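Local structure of acyl-CoA dehydrogenase (Geobacillus kaustophilus, 2PG0) at residues 126-132 / 157-163; 248-252 / 367-371; 323-327 / 375-379. The protein is an FAD-dependent acyl-CoA dehydrogenase that, as in its family, probably introduces an alpha-beta double bond into acyl thioester substrates. Residues are numbered along the deposited sequence.

Interaction 1. Residues 126-132 / 157-163. With FAD (flavin-adenine dinucleotide), chain C.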
loop_
_atom_site.group_PDB
_atom_site.type_symbol
_atom_site.label_atom_id
_atom_site.label_comp_id
_atom_site.label_asym_id
_atom_site.label_seq_id
_atom_site.Cartn_x
_atom_site.Cartn_y
_atom_site.Cartn_z
ATOM N N ALA A 126 12.246 -35.076 9.842
ATOM C CA ALA A 126 12.483 -33.641 9.960
ATOM C C ALA A 126 13.715 -33.284 9.142
ATOM O O ALA A 126 14.513 -34.154 8.785
ATOM C CB ALA A 126 12.689 -33.256 11.404
ATOM N N ILE A 127 13.856 -32.002 8.831
ATOM C CA ILE A 127 15.045 -31.523 8.137
ATOM C C ILE A 127 15.658 -30.357 8.917
ATOM O O ILE A 127 14.937 -29.448 9.355
ATOM C CB ILE A 127 14.751 -31.192 6.649
ATOM C CG1 ILE A 127 16.047 -30.839 5.908
ATOM C CG2 ILE A 127 13.642 -30.113 6.509
ATOM C CD1 ILE A 127 15.988 -31.081 4.414
ATOM N N ALA A 128 16.977 -30.415 9.117
ATOM C CA ALA A 128 17.671 -29.447 9.961
ATOM C C ALA A 128 18.792 -28.744 9.207
ATOM O O ALA A 128 19.877 -29.305 9.000
ATOM C CB ALA A 128 18.193 -30.103 11.243
ATOM N N MET A 129 18.491 -27.516 8.790
ATOM C CA MET A 129 19.408 -26.658 8.040
ATOM C C MET A 129 19.817 -25.507 8.972
ATOM O O MET A 129 20.997 -25.327 9.287
ATOM C CB MET A 129 18.710 -26.063 6.796
ATOM C CG MET A 129 18.255 -27.035 5.681
ATOM S SD MET A 129 17.264 -26.214 4.375
ATOM C CE MET A 129 15.635 -26.839 4.766
ATOM N N THR A 130 18.811 -24.768 9.436
ATOM C CA THR A 130 18.978 -23.515 10.182
ATOM C C THR A 130 19.728 -23.661 11.508
ATOM O O THR A 130 19.501 -24.605 12.271
ATOM C CB THR A 130 17.593 -22.860 10.419
ATOM O OG1 THR A 130 16.907 -22.772 9.163
ATOM C CG2 THR A 130 17.725 -21.460 11.019
ATOM N N GLU A 131 20.615 -22.701 11.772
ATOM C CA GLU A 131 21.413 -22.659 12.991
ATOM C C GLU A 131 21.243 -21.297 13.682
ATOM O O GLU A 131 20.774 -20.349 13.051
ATOM C CB GLU A 131 22.886 -22.909 12.652
ATOM C CG GLU A 131 23.132 -24.235 11.924
ATOM C CD GLU A 131 24.601 -24.545 11.734
ATOM O OE1 GLU A 131 25.441 -23.670 12.025
ATOM O OE2 GLU A 131 24.919 -25.667 11.272
ATOM N N PRO A 132 21.592 -21.200 14.986
ATOM C CA PRO A 132 21.485 -19.897 15.650
ATOM C C PRO A 132 22.143 -18.767 14.852
ATOM O O PRO A 132 21.577 -17.678 14.766
ATOM C CB PRO A 132 22.207 -20.124 16.974
ATOM C CG PRO A 132 21.950 -21.582 17.255
ATOM C CD PRO A 132 22.075 -22.239 15.915
ATOM N N GLN A 157 24.522 -27.065 16.423
ATOM C CA GLN A 157 23.202 -26.770 16.943
ATOM C C GLN A 157 22.332 -26.349 15.772
ATOM O O GLN A 157 22.769 -25.600 14.891
ATOM C CB GLN A 157 23.281 -25.662 17.997
ATOM C CG GLN A 157 21.954 -25.272 18.641
ATOM C CD GLN A 157 22.118 -24.236 19.748
ATOM O OE1 GLN A 157 23.191 -24.104 20.332
ATOM N NE2 GLN A 157 21.044 -23.515 20.051
ATOM N N LYS A 158 21.114 -26.878 15.756
ATOM C CA LYS A 158 20.125 -26.538 14.748
ATOM C C LYS A 158 18.932 -25.928 15.452
ATOM O O LYS A 158 18.623 -26.291 16.583
ATOM C CB LYS A 158 19.713 -27.780 13.947
ATOM C CG LYS A 158 20.849 -28.410 13.135
ATOM C CD LYS A 158 21.280 -27.507 11.994
ATOM C CE LYS A 158 22.343 -28.146 11.132
ATOM N NZ LYS A 158 22.890 -27.161 10.150
ATOM N N THR A 159 18.262 -24.994 14.787
ATOM C CA THR A 159 17.238 -24.204 15.454
ATOM C C THR A 159 15.960 -24.140 14.613
ATOM O O THR A 159 16.013 -24.276 13.389
ATOM C CB THR A 159 17.775 -22.788 15.787
ATOM O OG1 THR A 159 16.809 -22.057 16.560
ATOM C CG2 THR A 159 18.078 -22.036 14.525
ATOM N N PHE A 160 14.829 -23.946 15.295
ATOM C CA PHE A 160 13.501 -23.882 14.664
ATOM C C PHE A 160 13.111 -25.151 13.888
ATOM O O PHE A 160 12.504 -25.060 12.818
ATOM C CB PHE A 160 13.386 -22.694 13.696
ATOM C CG PHE A 160 13.830 -21.374 14.256
ATOM C CD1 PHE A 160 13.253 -20.850 15.406
ATOM C CD2 PHE A 160 14.790 -20.623 13.582
ATOM C CE1 PHE A 160 13.660 -19.607 15.908
ATOM C CE2 PHE A 160 15.198 -19.383 14.072
ATOM C CZ PHE A 160 14.629 -18.876 15.231
ATOM N N ILE A 161 13.425 -26.330 14.412
ATOM C CA ILE A 161 13.202 -27.551 13.634
ATOM C C ILE A 161 11.761 -28.062 13.774
ATOM O O ILE A 161 11.323 -28.440 14.861
ATOM C CB ILE A 161 14.247 -28.662 13.980
ATOM C CG1 ILE A 161 15.679 -28.146 13.748
ATOM C CG2 ILE A 161 13.965 -29.966 13.180
ATOM C CD1 ILE A 161 15.911 -27.389 12.419
ATOM N N THR A 162 11.034 -28.048 12.662
ATOM C CA THR A 162 9.649 -28.545 12.604
ATOM C C THR A 162 9.677 -30.064 12.864
ATOM O O THR A 162 10.601 -30.746 12.413
ATOM C CB THR A 162 9.026 -28.216 11.232
ATOM O OG1 THR A 162 9.002 -26.792 11.057
ATOM C CG2 THR A 162 7.590 -28.748 11.118
ATOM N N ASN A 163 8.692 -30.578 13.608
ATOM C CA ASN A 163 8.708 -31.993 14.060
ATOM C C ASN A 163 9.922 -32.274 14.953
ATOM O O ASN A 163 10.395 -33.416 15.041
ATOM C CB ASN A 163 8.722 -32.976 12.869
ATOM C CG ASN A 163 7.465 -32.907 12.001
ATOM O OD1 ASN A 163 6.413 -32.429 12.421
ATOM N ND2 ASN A 163 7.577 -33.422 10.781
HETATM P PA FAD C . 18.009 -14.230 9.272
HETATM O O1A FAD C . 18.947 -13.885 10.390
HETATM O O2A FAD C . 18.651 -15.040 8.175
HETATM O O5B FAD C . 17.373 -12.870 8.670
HETATM C C5B FAD C . 16.750 -11.926 9.528
HETATM C C4B FAD C . 16.085 -10.859 8.658
HETATM O O4B FAD C . 17.078 -10.242 7.852
HETATM C C3B FAD C . 15.066 -11.483 7.706
HETATM O O3B FAD C . 13.956 -10.629 7.533
HETATM C C2B FAD C . 15.810 -11.565 6.395
HETATM O O2B FAD C . 14.957 -11.587 5.266
HETATM C C1B FAD C . 16.691 -10.319 6.488
HETATM N N9A FAD C . 17.836 -10.430 5.567
HETATM C C8A FAD C . 18.898 -11.299 5.651
HETATM N N7A FAD C . 19.708 -11.084 4.591
HETATM C C5A FAD C . 19.178 -10.096 3.836
HETATM C C6A FAD C . 19.595 -9.490 2.656
HETATM N N6A FAD C . 20.658 -9.966 2.000
HETATM N N1A FAD C . 18.824 -8.488 2.101
HETATM C C2A FAD C . 17.651 -8.076 2.709
HETATM N N3A FAD C . 17.245 -8.672 3.891
HETATM C C4A FAD C . 17.997 -9.672 4.438
HETATM N N1 FAD C . 14.643 -24.309 9.477
HETATM C C2 FAD C . 15.003 -25.594 9.113
HETATM O O2 FAD C . 16.124 -25.804 8.644
HETATM N N3 FAD C . 14.110 -26.643 9.288
HETATM C C4 FAD C . 12.862 -26.407 9.828
HETATM O O4 FAD C . 12.081 -27.347 9.992
HETATM C C4X FAD C . 12.493 -25.105 10.184
HETATM N N5 FAD C . 11.242 -24.853 10.723
HETATM C C5X FAD C . 10.881 -23.574 11.106
HETATM C C6 FAD C . 9.627 -23.363 11.666
HETATM C C7 FAD C . 9.250 -22.078 12.049
HETATM C C7M FAD C . 7.879 -21.899 12.638
HETATM C C8 FAD C . 10.142 -21.003 11.871
HETATM C C8M FAD C . 9.804 -19.591 12.261
HETATM C C9 FAD C . 11.397 -21.223 11.319
HETATM C C9A FAD C . 11.777 -22.510 10.925
HETATM N N10 FAD C . 13.031 -22.750 10.357
HETATM C C10 FAD C . 13.394 -24.048 10.008
HETATM C "C1'" FAD C . 14.000 -21.625 10.066
HETATM C "C2'" FAD C . 13.589 -20.629 8.967
HETATM O "O2'" FAD C . 13.744 -21.139 7.659
HETATM C "C3'" FAD C . 14.459 -19.389 9.144
HETATM O "O3'" FAD C . 13.934 -18.683 10.248
HETATM C "C4'" FAD C . 14.530 -18.472 7.913
HETATM O "O4'" FAD C . 15.226 -19.078 6.840
HETATM C "C5'" FAD C . 15.195 -17.134 8.234
HETATM O "O5'" FAD C . 16.441 -17.327 8.879
HETATM P P FAD C . 16.732 -16.553 10.256
HETATM O O1P FAD C . 15.611 -16.788 11.236
HETATM O O2P FAD C . 18.064 -16.982 10.807
HETATM O O3P FAD C . 16.717 -14.981 9.876
HETATM O O HOH W 1 11.961 -30.227 10.039
HETATM O O HOH W 2 26.046 -24.921 14.940
#
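Lys-158, with 88 Å² covered, is the residue most buried by this contact between two strand ends of the middle domain. Its aliphatic chain lies against Ala-128 (CB to Lys-158 CG, 3.7 Å), and its NZ reaches Met-129 O at 2.8 Å and forms a salt bridge with Glu-131 OE2, also at 2.8 Å; Thr-143 shares that carboxylate and Ala-173 O receives a further bond from the ammonium. Thr-130, next in burial, accepts a hydrogen bond at its O from Thr-159 N (2.8 Å) and rests its CG2 on Thr-159 CG2 (3.6 Å). Nearby, Met-129 N and Thr-130 N both donate to flavin O2 (2.9 and 3.0 Å), and Thr-130 OG1 donates to FAD N1 (2.8 Å). Thr-162 serves the opposite edge of the flavin, its N bonding FAD O4 and its OG1 FAD N5 (3.0 Å each). Donors at N1 and O2 are consistent with stabilising negative charge there on reduction, whereas the Thr-162 OG1 bond to N5 suits the oxidised flavin.

Interaction 2. Residues 248-252 / 367-371; sequences ERLVV and IYAGT. With FAD (flavin-adenine dinucleotide), chain C.
One turn of alpha-helix, residues 248-252, packs against the irregular segment 367-371, with Arg-249 and Ala-369 nearest in register (CA to CA, 5.9 Å). Helical geometry is regular, Val-252 N bonding Glu-248 O at 3.1 Å. Glu-248 comes first, extended (t, t), its OE2 3.4 Å from Ala-369 CA. The CA-to-CB bond of Arg-249 (chi1 m, the rest close to t) points sideways, but the extended chain brings its end to the loop, where NE donates to Ala-369 O at 3.1 Å with a nearly straight N-H...O angle of 169°. One turn on from Glu-248, Val-252 (t) sets CG2 3.6 Å from Ala-369 CB and 4.0 Å from Tyr-368 CE1.

Ala-369, the loop residue with the largest covered area, has a left-handed conformation (62/21); Gly-370 follows at 103/126, angles at which a CB would jam against the preceding carbonyl. Tyr-368 (chi1 p) brings CD2 to 3.5 Å from FAD C7, and Thr-371 (p) donates from OG1 to ribose FAD O2B at 2.9 Å while N-capping helix 372-382. The loop therefore forms a wall of the flavin pocket, backed by helix 237-273, whose Leu-250 packs on helix 285-313 and whose Val-252 meets helix 319-343.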
loop_
_atom_site.group_PDB
_atom_site.type_symbol
_atom_site.label_atom_id
_atom_site.label_comp_id
_atom_site.label_asym_id
_atom_site.label_seq_id
_atom_site.Cartn_x
_atom_site.Cartn_y
_atom_site.Cartn_z
ATOM N N GLU A 248 9.555 -27.444 -1.730
ATOM C CA GLU A 248 9.350 -26.877 -0.385
ATOM C C GLU A 248 8.597 -25.534 -0.436
ATOM O O GLU A 248 7.589 -25.342 0.260
ATOM C CB GLU A 248 10.681 -26.722 0.371
ATOM C CG GLU A 248 10.514 -26.181 1.808
ATOM C CD GLU A 248 11.798 -26.213 2.646
ATOM O OE1 GLU A 248 12.670 -27.082 2.416
ATOM O OE2 GLU A 248 11.924 -25.368 3.563
ATOM N N ARG A 249 9.090 -24.621 -1.267
ATOM C CA ARG A 249 8.462 -23.312 -1.436
ATOM C C ARG A 249 7.046 -23.411 -2.010
ATOM O O ARG A 249 6.161 -22.637 -1.627
ATOM C CB ARG A 249 9.365 -22.386 -2.259
ATOM C CG ARG A 249 10.577 -21.949 -1.446
ATOM C CD ARG A 249 11.780 -21.556 -2.279
ATOM N NE ARG A 249 12.920 -21.322 -1.391
ATOM C CZ ARG A 249 14.187 -21.192 -1.786
ATOM N NH1 ARG A 249 14.508 -21.282 -3.069
ATOM N NH2 ARG A 249 15.139 -20.977 -0.879
ATOM N N LEU A 250 6.834 -24.377 -2.904
ATOM C CA LEU A 250 5.507 -24.619 -3.467
ATOM C C LEU A 250 4.522 -25.068 -2.387
ATOM O O LEU A 250 3.365 -24.639 -2.379
ATOM C CB LEU A 250 5.564 -25.638 -4.618
ATOM C CG LEU A 250 4.260 -25.916 -5.389
ATOM C CD1 LEU A 250 3.583 -24.614 -5.871
ATOM C CD2 LEU A 250 4.512 -26.864 -6.560
ATOM N N VAL A 251 4.983 -25.935 -1.489
ATOM C CA VAL A 251 4.147 -26.430 -0.391
ATOM C C VAL A 251 3.718 -25.284 0.527
ATOM O O VAL A 251 2.545 -25.170 0.891
ATOM C CB VAL A 251 4.870 -27.569 0.385
ATOM C CG1 VAL A 251 4.166 -27.884 1.693
ATOM C CG2 VAL A 251 4.959 -28.825 -0.500
ATOM N N VAL A 252 4.665 -24.414 0.872
ATOM C CA VAL A 252 4.351 -23.220 1.658
ATOM C C VAL A 252 3.345 -22.311 0.942
ATOM O O VAL A 252 2.399 -21.838 1.565
ATOM C CB VAL A 252 5.632 -22.445 2.044
ATOM C CG1 VAL A 252 5.296 -21.075 2.633
ATOM C CG2 VAL A 252 6.449 -23.282 3.032
ATOM N N ILE A 367 8.503 -16.080 6.524
ATOM C CA ILE A 367 9.838 -16.262 7.088
ATOM C C ILE A 367 10.428 -17.622 6.723
ATOM O O ILE A 367 11.546 -17.689 6.208
ATOM C CB ILE A 367 9.834 -16.030 8.624
ATOM C CG1 ILE A 367 9.487 -14.567 8.932
ATOM C CG2 ILE A 367 11.195 -16.378 9.249
ATOM C CD1 ILE A 367 9.106 -14.303 10.392
ATOM N N TYR A 368 9.694 -18.704 6.971
ATOM C CA TYR A 368 10.281 -20.031 6.734
ATOM C C TYR A 368 10.217 -20.468 5.265
ATOM O O TYR A 368 9.534 -19.831 4.457
ATOM C CB TYR A 368 9.763 -21.094 7.718
ATOM C CG TYR A 368 8.264 -21.343 7.772
ATOM C CD1 TYR A 368 7.500 -21.498 6.609
ATOM C CD2 TYR A 368 7.626 -21.499 9.000
ATOM C CE1 TYR A 368 6.127 -21.761 6.675
ATOM C CE2 TYR A 368 6.259 -21.760 9.076
ATOM C CZ TYR A 368 5.519 -21.889 7.913
ATOM O OH TYR A 368 4.169 -22.153 8.004
ATOM N N ALA A 369 10.955 -21.537 4.947
ATOM C CA ALA A 369 11.224 -21.994 3.576
ATOM C C ALA A 369 11.991 -20.938 2.761
ATOM O O ALA A 369 11.997 -20.970 1.532
ATOM C CB ALA A 369 9.935 -22.431 2.862
ATOM N N GLY A 370 12.655 -20.027 3.469
ATOM C CA GLY A 370 13.346 -18.897 2.852
ATOM C C GLY A 370 12.503 -17.659 3.059
ATOM O O GLY A 370 11.321 -17.654 2.718
ATOM N N THR A 371 13.094 -16.608 3.626
ATOM C CA THR A 371 12.351 -15.369 3.847
ATOM C C THR A 371 11.899 -14.771 2.519
ATOM O O THR A 371 12.464 -15.069 1.462
ATOM C CB THR A 371 13.189 -14.291 4.557
ATOM O OG1 THR A 371 14.281 -13.914 3.707
ATOM C CG2 THR A 371 13.710 -14.791 5.892
HETATM P PA FAD C . 18.009 -14.230 9.272
HETATM O O1A FAD C . 18.947 -13.885 10.390
HETATM O O2A FAD C . 18.651 -15.040 8.175
HETATM O O5B FAD C . 17.373 -12.870 8.670
HETATM C C5B FAD C . 16.750 -11.926 9.528
HETATM C C4B FAD C . 16.085 -10.859 8.658
HETATM O O4B FAD C . 17.078 -10.242 7.852
HETATM C C3B FAD C . 15.066 -11.483 7.706
HETATM O O3B FAD C . 13.956 -10.629 7.533
HETATM C C2B FAD C . 15.810 -11.565 6.395
HETATM O O2B FAD C . 14.957 -11.587 5.266
HETATM C C1B FAD C . 16.691 -10.319 6.488
HETATM N N9A FAD C . 17.836 -10.430 5.567
HETATM C C8A FAD C . 18.898 -11.299 5.651
HETATM N N7A FAD C . 19.708 -11.084 4.591
HETATM C C5A FAD C . 19.178 -10.096 3.836
HETATM C C6A FAD C . 19.595 -9.490 2.656
HETATM N N6A FAD C . 20.658 -9.966 2.000
HETATM N N1A FAD C . 18.824 -8.488 2.101
HETATM C C2A FAD C . 17.651 -8.076 2.709
HETATM N N3A FAD C . 17.245 -8.672 3.891
HETATM C C4A FAD C . 17.997 -9.672 4.438
HETATM N N1 FAD C . 14.643 -24.309 9.477
HETATM C C2 FAD C . 15.003 -25.594 9.113
HETATM O O2 FAD C . 16.124 -25.804 8.644
HETATM N N3 FAD C . 14.110 -26.643 9.288
HETATM C C4 FAD C . 12.862 -26.407 9.828
HETATM O O4 FAD C . 12.081 -27.347 9.992
HETATM C C4X FAD C . 12.493 -25.105 10.184
HETATM N N5 FAD C . 11.242 -24.853 10.723
HETATM C C5X FAD C . 10.881 -23.574 11.106
HETATM C C6 FAD C . 9.627 -23.363 11.666
HETATM C C7 FAD C . 9.250 -22.078 12.049
HETATM C C7M FAD C . 7.879 -21.899 12.638
HETATM C C8 FAD C . 10.142 -21.003 11.871
HETATM C C8M FAD C . 9.804 -19.591 12.261
HETATM C C9 FAD C . 11.397 -21.223 11.319
HETATM C C9A FAD C . 11.777 -22.510 10.925
HETATM N N10 FAD C . 13.031 -22.750 10.357
HETATM C C10 FAD C . 13.394 -24.048 10.008
HETATM C "C1'" FAD C . 14.000 -21.625 10.066
HETATM C "C2'" FAD C . 13.589 -20.629 8.967
HETATM O "O2'" FAD C . 13.744 -21.139 7.659
HETATM C "C3'" FAD C . 14.459 -19.389 9.144
HETATM O "O3'" FAD C . 13.934 -18.683 10.248
HETATM C "C4'" FAD C . 14.530 -18.472 7.913
HETATM O "O4'" FAD C . 15.226 -19.078 6.840
HETATM C "C5'" FAD C . 15.195 -17.134 8.234
HETATM O "O5'" FAD C . 16.441 -17.327 8.879
HETATM P P FAD C . 16.732 -16.553 10.256
HETATM O O1P FAD C . 15.611 -16.788 11.236
HETATM O O2P FAD C . 18.064 -16.982 10.807
HETATM O O3P FAD C . 16.717 -14.981 9.876
#

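Interaction 3. Residues 323-327 / 375-379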
loop_
_atom_site.group_PDB
_atom_site.type_symbol
_atom_site.label_atom_id
_atom_site.label_comp_id
_atom_site.label_asym_id
_atom_site.label_seq_id
_atom_site.Cartn_x
_atom_site.Cartn_y
_atom_site.Cartn_z
ATOM N N SER A 323 9.176 -18.990 -6.410
ATOM C CA SER A 323 9.639 -17.918 -5.521
ATOM C C SER A 323 8.648 -16.756 -5.507
ATOM O O SER A 323 8.356 -16.195 -4.442
ATOM C CB SER A 323 11.038 -17.447 -5.928
ATOM O OG SER A 323 11.966 -18.522 -5.820
ATOM N N MET A 324 8.133 -16.417 -6.692
ATOM C CA MET A 324 7.026 -15.462 -6.848
ATOM C C MET A 324 5.802 -15.887 -6.040
ATOM O O MET A 324 5.260 -15.113 -5.240
ATOM C CB MET A 324 6.639 -15.349 -8.333
ATOM C CG MET A 324 7.614 -14.537 -9.188
ATOM S SD MET A 324 7.166 -14.475 -10.943
ATOM C CE MET A 324 8.379 -13.270 -11.508
ATOM N N ALA A 325 5.368 -17.126 -6.261
ATOM C CA ALA A 325 4.211 -17.680 -5.564
ATOM C C ALA A 325 4.397 -17.613 -4.043
ATOM O O ALA A 325 3.526 -17.115 -3.328
ATOM C CB ALA A 325 3.953 -19.121 -6.033
ATOM N N LYS A 326 5.557 -18.059 -3.565
ATOM C CA LYS A 326 5.841 -18.092 -2.130
ATOM C C LYS A 326 5.753 -16.714 -1.463
ATOM O O LYS A 326 5.041 -16.560 -0.480
ATOM C CB LYS A 326 7.201 -18.743 -1.866
ATOM C CG LYS A 326 7.418 -19.211 -0.421
ATOM C CD LYS A 326 7.872 -18.046 0.462
ATOM C CE LYS A 326 8.213 -18.500 1.857
ATOM N NZ LYS A 326 8.533 -17.371 2.755
ATOM N N TRP A 327 6.476 -15.719 -1.976
ATOM C CA TRP A 327 6.475 -14.425 -1.304
ATOM C C TRP A 327 5.145 -13.696 -1.456
ATOM O O TRP A 327 4.613 -13.168 -0.479
ATOM C CB TRP A 327 7.691 -13.546 -1.690
ATOM C CG TRP A 327 7.517 -12.656 -2.897
ATOM C CD1 TRP A 327 7.976 -12.889 -4.159
ATOM C CD2 TRP A 327 6.853 -11.380 -2.940
ATOM N NE1 TRP A 327 7.630 -11.849 -4.993
ATOM C CE2 TRP A 327 6.939 -10.910 -4.270
ATOM C CE3 TRP A 327 6.186 -10.601 -1.988
ATOM C CZ2 TRP A 327 6.385 -9.690 -4.672
ATOM C CZ3 TRP A 327 5.633 -9.380 -2.385
ATOM C CH2 TRP A 327 5.735 -8.942 -3.719
ATOM N N MET A 375 13.308 -14.632 -1.391
ATOM C CA MET A 375 12.525 -14.895 -2.611
ATOM C C MET A 375 12.735 -13.775 -3.638
ATOM O O MET A 375 12.941 -14.047 -4.824
ATOM C CB MET A 375 11.029 -15.067 -2.316
ATOM C CG MET A 375 10.643 -16.250 -1.403
ATOM S SD MET A 375 11.260 -17.886 -1.918
ATOM C CE MET A 375 12.684 -17.999 -0.832
ATOM N N LYS A 376 12.704 -12.523 -3.180
ATOM C CA LYS A 376 12.948 -11.388 -4.077
ATOM C C LYS A 376 14.393 -11.370 -4.609
ATOM O O LYS A 376 14.634 -10.997 -5.760
ATOM C CB LYS A 376 12.569 -10.080 -3.389
ATOM C CG LYS A 376 11.065 -9.976 -3.117
ATOM C CD LYS A 376 10.711 -8.725 -2.332
ATOM C CE LYS A 376 9.260 -8.781 -1.857
ATOM N NZ LYS A 376 8.924 -7.600 -1.012
ATOM N N THR A 377 15.337 -11.801 -3.776
ATOM C CA THR A 377 16.744 -11.936 -4.177
ATOM C C THR A 377 16.869 -12.941 -5.328
ATOM O O THR A 377 17.529 -12.665 -6.330
ATOM C CB THR A 377 17.630 -12.356 -2.983
ATOM O OG1 THR A 377 17.611 -11.325 -1.986
ATOM C CG2 THR A 377 19.079 -12.604 -3.419
ATOM N N ILE A 378 16.212 -14.090 -5.175
ATOM C CA ILE A 378 16.222 -15.149 -6.185
ATOM C C ILE A 378 15.594 -14.649 -7.482
ATOM O O ILE A 378 16.144 -14.867 -8.571
ATOM C CB ILE A 378 15.524 -16.446 -5.659
ATOM C CG1 ILE A 378 16.375 -17.090 -4.560
ATOM C CG2 ILE A 378 15.263 -17.444 -6.797
ATOM C CD1 ILE A 378 15.616 -18.085 -3.692
ATOM N N ILE A 379 14.464 -13.949 -7.368
ATOM C CA ILE A 379 13.783 -13.428 -8.551
ATOM C C ILE A 379 14.691 -12.449 -9.312
ATOM O O ILE A 379 14.824 -12.547 -10.530
ATOM C CB ILE A 379 12.419 -12.776 -8.204
ATOM C CG1 ILE A 379 11.433 -13.837 -7.695
ATOM C CG2 ILE A 379 11.817 -12.036 -9.432
ATOM C CD1 ILE A 379 10.271 -13.256 -6.869
#
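Helices 319-343 and 372-382 run nearly antiparallel here: the axes of segments 323-327 and 375-379 approach to 9.1 Å at a signed crossing angle of -156°. The small residue Ser-323 makes the hollow. Ser-323 CA lies 5.1 Å from Met-375 CA. Around the serine settle Met-375 CB (3.6 Å from Ser-323 O), Ile-378 CG2 (3.6 Å from Ser-323 OG) and Ile-379 CG1 (4.0 Å from Ser-323 CB); the serine hydroxyl itself is bonded to Val-319 O of its own helix. Met-375 is the bump from the other side, its CG 3.8 Å from Lys-326 CD and its CB 3.7 Å from Trp-327 CB. Ile-379 pushes CD1 into the space between Met-324 CG (3.8 Å) and the indole edge at Trp-327 NE1 (3.5 Å).

One face of the indole carries Lys-376, whose extended chain brings CE to 3.6 Å from the centroid of the Trp-327 six-membered ring, a CH-pi contact, with NZ 4.3 Å from the same centroid in a cation-pi interaction. That ammonium also forms a salt bridge with Glu-293 of the third subunit, and Trp-327 NE1 bonds Thr-296 of that subunit, so the pair of helices belongs to a subunit interface. Within the chain, helix 237-273 packs on this pair through Arg-249, against Met-375 and Ile-378, while helix 285-313 meets Met-324 through Phe-304.

How the interactions relate
Two of the three contacts line one FAD from different domains. Interaction 1, in the middle domain, holds the flavin ring; interaction 2, centred 14 Å away in the C-terminal domain, adds a wall beside the ring and a bond to the adenosine ribose. They touch where Met-129 CE packs 3.8 Å from Glu-248 OE1. Interaction 3 lies behind interaction 2, centres 10 Å apart, and joins it through Lys-326 NZ, 2.8 Å from Gly-370 O, an ammonium that also bonds Asn-372, and through Arg-249 NE, 3.4 Å from Met-375 CE. It does not touch interaction 1 (nearest atoms about 11 Å apart), and its Lys-326 side chain remains about 8 Å from the FAD.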